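Local coordinates for protein bifunctional endo-1,4-beta-xylanase A (Neocallimastix patriciarum, PDB 2VG9) that hydrolyses internal beta-1,4-xylosidic bonds of xylan as an endo-xylanase of glycoside hydrolase family 11, built on a beta jelly roll, at residues A[59-64]-A[189-194]; A[100-105]-A[148-153]. All blocks are in the same frame, centred on the assembly; numbering follows the deposited sequence.

Contact 1 (A[59-64]-A[189-194])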
loop_
_atom_site.group_PDB
_atom_site.type_symbol
_atom_site.label_atom_id
_atom_site.label_comp_id
_atom_site.label_asym_id
_atom_site.label_seq_id
_atom_site.Cartn_x
_atom_site.Cartn_y
_atom_site.Cartn_z
ATOM N N LEU A 59 6.201 7.650 -3.777
ATOM C CA LEU A 59 7.419 8.070 -4.431
ATOM C C LEU A 59 7.793 6.938 -5.371
ATOM O O LEU A 59 7.950 5.800 -4.912
ATOM C CB LEU A 59 8.542 8.330 -3.390
ATOM C CG LEU A 59 9.836 8.922 -3.966
ATOM C CD1 LEU A 59 9.539 10.240 -4.692
ATOM C CD2 LEU A 59 10.871 9.158 -2.849
ATOM N N ASP A 60 7.889 7.235 -6.677
ATOM C CA ASP A 60 8.343 6.219 -7.669
ATOM C C ASP A 60 9.842 6.125 -7.603
ATOM O O ASP A 60 10.534 7.155 -7.498
ATOM C CB ASP A 60 7.901 6.549 -9.114
ATOM C CG ASP A 60 8.647 5.667 -10.208
ATOM O OD1 ASP A 60 8.391 4.433 -10.377
ATOM O OD2 ASP A 60 9.487 6.244 -10.946
ATOM N N PHE A 61 10.352 4.895 -7.633
ATOM C CA PHE A 61 11.809 4.677 -7.617
ATOM C C PHE A 61 12.375 4.247 -8.993
ATOM O O PHE A 61 13.588 4.067 -9.153
ATOM C CB PHE A 61 12.189 3.688 -6.518
ATOM C CG PHE A 61 12.186 4.283 -5.120
ATOM C CD1 PHE A 61 13.389 4.497 -4.432
ATOM C CD2 PHE A 61 10.969 4.608 -4.467
ATOM C CE1 PHE A 61 13.406 5.016 -3.099
ATOM C CE2 PHE A 61 10.966 5.156 -3.165
ATOM C CZ PHE A 61 12.190 5.351 -2.467
ATOM N N GLY A 62 11.491 4.056 -9.969
ATOM C CA GLY A 62 11.914 3.754 -11.339
ATOM C C GLY A 62 12.336 2.312 -11.608
ATOM O O GLY A 62 12.813 2.015 -12.714
ATOM N N SER A 63 12.168 1.419 -10.618
ATOM C CA SER A 63 12.576 0.010 -10.747
ATOM C C SER A 63 14.057 -0.123 -11.184
ATOM O O SER A 63 14.398 -0.883 -12.111
ATOM C CB SER A 63 11.669 -0.725 -11.730
ATOM O OG SER A 63 10.301 -0.699 -11.334
ATOM N N GLN A 64 14.927 0.612 -10.501
ATOM C CA GLN A 64 16.283 0.827 -10.973
ATOM C C GLN A 64 17.222 -0.129 -10.277
ATOM O O GLN A 64 18.202 -0.600 -10.856
ATOM C CB GLN A 64 16.718 2.294 -10.715
ATOM C CG GLN A 64 16.099 3.271 -11.702
ATOM C CD GLN A 64 16.391 4.752 -11.407
ATOM O OE1 GLN A 64 15.984 5.634 -12.184
ATOM N NE2 GLN A 64 17.112 5.034 -10.303
ATOM N N GLY A 189 13.296 -8.011 -5.741
ATOM C CA GLY A 189 13.537 -7.376 -7.041
ATOM C C GLY A 189 13.784 -5.879 -6.935
ATOM O O GLY A 189 14.147 -5.378 -5.876
ATOM N N ASN A 190 13.594 -5.166 -8.036
ATOM C CA ASN A 190 13.941 -3.729 -8.085
ATOM C C ASN A 190 12.783 -2.889 -7.530
ATOM O O ASN A 190 11.625 -3.171 -7.808
ATOM C CB ASN A 190 14.240 -3.296 -9.517
ATOM C CG ASN A 190 15.516 -3.927 -10.088
ATOM O OD1 ASN A 190 16.493 -4.164 -9.373
ATOM N ND2 ASN A 190 15.511 -4.168 -11.402
ATOM N N LEU A 191 13.094 -1.850 -6.767
ATOM C CA LEU A 191 12.030 -1.083 -6.123
ATOM C C LEU A 191 11.207 -0.231 -7.114
ATOM O O LEU A 191 11.722 0.690 -7.734
ATOM C CB LEU A 191 12.601 -0.240 -4.983
ATOM C CG LEU A 191 11.583 0.529 -4.126
ATOM C CD1 LEU A 191 10.514 -0.439 -3.448
ATOM C CD2 LEU A 191 12.400 1.313 -3.096
ATOM N N TYR A 192 9.925 -0.546 -7.249
ATOM C CA TYR A 192 9.025 0.190 -8.103
ATOM C C TYR A 192 8.579 1.526 -7.487
ATOM O O TYR A 192 8.663 2.554 -8.135
ATOM C CB TYR A 192 7.818 -0.707 -8.425
ATOM C CG TYR A 192 6.727 -0.080 -9.271
ATOM C CD1 TYR A 192 6.965 0.224 -10.615
ATOM C CD2 TYR A 192 5.454 0.179 -8.749
ATOM C CE1 TYR A 192 5.984 0.784 -11.426
ATOM C CE2 TYR A 192 4.436 0.747 -9.567
ATOM C CZ TYR A 192 4.722 1.041 -10.910
ATOM O OH TYR A 192 3.791 1.603 -11.774
ATOM N N GLU A 193 8.060 1.493 -6.255
ATOM C CA GLU A 193 7.534 2.683 -5.556
ATOM C C GLU A 193 7.376 2.376 -4.073
ATOM O O GLU A 193 7.425 1.209 -3.654
ATOM C CB GLU A 193 6.141 3.037 -6.072
ATOM C CG GLU A 193 5.096 1.997 -5.588
ATOM C CD GLU A 193 3.718 2.193 -6.189
ATOM O OE1 GLU A 193 3.315 3.352 -6.418
ATOM O OE2 GLU A 193 3.044 1.180 -6.442
ATOM N N VAL A 194 7.180 3.437 -3.286
ATOM C CA VAL A 194 6.860 3.338 -1.872
ATOM C C VAL A 194 5.728 4.329 -1.679
ATOM O O VAL A 194 5.888 5.554 -1.874
ATOM C CB VAL A 194 8.059 3.676 -0.930
ATOM C CG1 VAL A 194 7.630 3.650 0.551
ATOM C CG2 VAL A 194 9.249 2.690 -1.139
HETATM O O HOH W 1 14.545 1.065 -7.993
#
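Segment 59-64, the end of strand 52-60 and the turn after it, runs antiparallel to 190-194, the two directions 175° apart, in the curved mixed sheet of the family 11 jelly roll. L59 and V194 form a hydrogen-bonded pair: L59 N donates to V194 O at 2.8 Å, and V194 N returns the bond to L59 O within the carbonyl plane. D60 and E193 follow as a non-hydrogen-bonded pair. Regular pairing stops there, but the backbone grip does not: F61 N donates to Y192 O at 2.9 Å, coming from above the carbonyl plane, and S63 N makes a weak, bent bond (129° at the hydrogen) to L191 O. A water that accepts from Q64 N also lies 2.9 Å from L191 O.

The turn is shaped by D60, whose OD1 accepts from G62 N at 3.1 Å, an Asx turn in which the donor meets the carboxylate from above its plane. G62 has a positive phi, which by itself favours glycine.

F61 carries most of the apolar contact. With its CG anti to the carbonyl carbon, it lies alongside L191 and points the same way. L191 CD2 sits over the middle of one ring face, 3.6 Å from the centroid and 13° off the normal, a CH-pi contact. V194 CG2 meets F61 CE2 obliquely at 3.6 Å, while Y70 packs edge-to-face with the F61 ring and T216 of strand 203-216 also touches F61.

Y192 turns its CA-CB bond away from 59-64, yet its ring is still met: S63 OG, placed beside its own backbone N, lies in the ring plane at the edge, 3.5 Å from Y192 CD1.

Contact 2 (A[100-105]-A[148-153])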
loop_
_atom_site.group_PDB
_atom_site.type_symbol
_atom_site.label_atom_id
_atom_site.label_comp_id
_atom_site.label_asym_id
_atom_site.label_seq_id
_atom_site.Cartn_x
_atom_site.Cartn_y
_atom_site.Cartn_z
ATOM N N GLN A 100 9.866 -5.091 -8.773
ATOM C CA GLN A 100 9.779 -5.458 -10.177
ATOM C C GLN A 100 10.853 -6.510 -10.446
ATOM O O GLN A 100 11.998 -6.381 -9.986
ATOM C CB GLN A 100 10.007 -4.222 -11.056
ATOM C CG GLN A 100 9.994 -4.460 -12.608
ATOM C CD GLN A 100 8.653 -4.976 -13.155
ATOM O OE1 GLN A 100 8.415 -6.180 -13.211
ATOM N NE2 GLN A 100 7.804 -4.063 -13.608
ATOM N N ASN A 101 10.480 -7.553 -11.165
ATOM C CA ASN A 101 11.432 -8.594 -11.533
ATOM C C ASN A 101 11.719 -8.651 -13.043
ATOM O O ASN A 101 12.354 -9.594 -13.506
ATOM C CB ASN A 101 10.951 -9.960 -11.021
ATOM C CG ASN A 101 9.791 -10.504 -11.814
ATOM O OD1 ASN A 101 9.053 -9.755 -12.449
ATOM N ND2 ASN A 101 9.625 -11.831 -11.791
ATOM N N ARG A 102 11.231 -7.681 -13.807
ATOM C CA ARG A 102 11.544 -7.609 -15.243
ATOM C C ARG A 102 13.061 -7.562 -15.393
ATOM O O ARG A 102 13.728 -6.775 -14.724
ATOM C CB ARG A 102 10.874 -6.400 -15.915
ATOM C CG ARG A 102 11.089 -6.335 -17.445
ATOM C CD ARG A 102 10.425 -5.111 -18.080
ATOM N NE ARG A 102 8.989 -5.307 -18.370
ATOM C CZ ARG A 102 7.992 -4.574 -17.861
ATOM N NH1 ARG A 102 8.242 -3.565 -17.015
ATOM N NH2 ARG A 102 6.734 -4.843 -18.208
ATOM N N GLY A 103 13.600 -8.469 -16.208
ATOM C CA GLY A 103 15.044 -8.564 -16.444
ATOM C C GLY A 103 15.839 -9.318 -15.396
ATOM O O GLY A 103 17.077 -9.360 -15.467
ATOM N N LEU A 104 15.159 -9.917 -14.423
ATOM C CA LEU A 104 15.866 -10.487 -13.271
ATOM C C LEU A 104 15.643 -11.975 -13.163
ATOM O O LEU A 104 14.533 -12.480 -13.436
ATOM C CB LEU A 104 15.467 -9.805 -11.953
ATOM C CG LEU A 104 15.710 -8.305 -11.725
ATOM C CD1 LEU A 104 15.254 -7.935 -10.333
ATOM C CD2 LEU A 104 17.184 -7.908 -11.921
ATOM N N ASN A 105 16.691 -12.687 -12.754
ATOM C CA ASN A 105 16.649 -14.156 -12.762
ATOM C C ASN A 105 16.361 -14.834 -11.447
ATOM O O ASN A 105 17.062 -14.613 -10.466
ATOM C CB ASN A 105 17.929 -14.716 -13.378
ATOM C CG ASN A 105 17.724 -15.133 -14.794
ATOM O OD1 ASN A 105 17.101 -16.165 -15.056
ATOM N ND2 ASN A 105 18.209 -14.321 -15.728
ATOM N N THR A 148 -1.487 -7.119 -12.466
ATOM C CA THR A 148 -0.157 -6.830 -11.983
ATOM C C THR A 148 0.272 -5.483 -12.600
ATOM O O THR A 148 -0.389 -4.993 -13.525
ATOM C CB THR A 148 0.716 -8.050 -12.416
ATOM O OG1 THR A 148 1.021 -8.893 -11.289
ATOM C CG2 THR A 148 1.929 -7.686 -13.182
ATOM N N ILE A 149 1.354 -4.876 -12.100
ATOM C CA ILE A 149 1.901 -3.656 -12.719
ATOM C C ILE A 149 2.364 -3.881 -14.174
ATOM O O ILE A 149 2.575 -2.925 -14.917
ATOM C CB ILE A 149 3.094 -3.046 -11.899
ATOM C CG1 ILE A 149 4.131 -4.136 -11.549
ATOM C CG2 ILE A 149 2.549 -2.228 -10.697
ATOM C CD1 ILE A 149 5.482 -3.622 -11.060
ATOM N N ASN A 150 2.524 -5.148 -14.540
ATOM C CA ASN A 150 3.029 -5.587 -15.848
ATOM C C ASN A 150 1.942 -5.972 -16.867
ATOM O O ASN A 150 2.244 -6.217 -18.042
ATOM C CB ASN A 150 3.975 -6.774 -15.647
ATOM C CG ASN A 150 5.309 -6.362 -15.072
ATOM O OD1 ASN A 150 5.643 -5.184 -15.045
ATOM N ND2 ASN A 150 6.078 -7.330 -14.600
ATOM N N GLY A 151 0.686 -6.051 -16.430
ATOM C CA GLY A 151 -0.404 -6.501 -17.320
ATOM C C GLY A 151 -1.403 -7.422 -16.642
ATOM O O GLY A 151 -1.688 -7.283 -15.437
ATOM N N GLY A 152 -1.916 -8.381 -17.402
ATOM C CA GLY A 152 -3.044 -9.201 -16.956
ATOM C C GLY A 152 -2.700 -10.310 -15.981
ATOM O O GLY A 152 -1.530 -10.655 -15.803
ATOM N N SER A 153 -3.728 -10.860 -15.341
ATOM C CA SER A 153 -3.571 -11.979 -14.414
ATOM C C SER A 153 -2.218 -12.701 -14.528
ATOM O O SER A 153 -1.824 -13.162 -15.611
ATOM C CB SER A 153 -4.741 -12.968 -14.582
ATOM O OG SER A 153 -4.850 -13.899 -13.503
#
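Q100 and N150 meet tip to tip with their amide planes only 3° apart, so the two carboxamides form a nearly flat, reciprocal pair. Q100 NE2 donates to N150 OD1 at 2.8 Å, and N150 ND2 donates to Q100 OE1 at 3.0 Å; both bonds are close to straight, and each donor lies on a lone pair of its acceptor. Together the bonds fix the rotation of both amides. Q100 reaches this position with CG anti to the backbone N and a bend at chi2 (62°).

The same OE1 also accepts from R102 N at 3.2 Å, this time from above the carbonyl plane, and weakly from N101 N. It therefore ties the start of the type II turn 101-104 to the type I turn 148-151. The R102 side chain runs alongside N150, heading the other way, its guanidinium plane 49° from the amide, with NH2 3.4 Å from N150 OD1. I149 CD1 comes within 3.5 Å of Q100 NE2, bringing a methyl beside the polar pair.

An alanine in place of Q100 would remove both hydrogen bonds to N150 and the acceptor for R102 N, and would probably loosen the join between the two turns.

The contact lies at the protein surface, between the loop leaving strand 89-100 and the one between strands 147-148 and 153-163. The N101 side chain turns to V107 O within its own loop, while I149 packs on W98 of strand 89-100 and Y192 of strand 190-200.

In the fold
Contact 2 is nested along the chain inside the loop closed by contact 1, and their centres lie about 13 Å apart. Contact 1 is partly buried and joins neighbouring strands of one sheet, so backbone bonds and apolar packing dominate. Contact 2 lies farther from the chain's centre, about 18 Å against 13 Å, and joins a strand end and its turn to a second turn at the surface through side-chain amides, burying 180 Å² against 468 Å². They meet where strand 89-100 pairs with strand 190-200: Q100 N lies 2.8 Å from N190 O, a probable hydrogen bond. Packing of S63 on Q100 and of Y192 on I149 continues the join, so Q100 and I149 both rest against residues of contact 1.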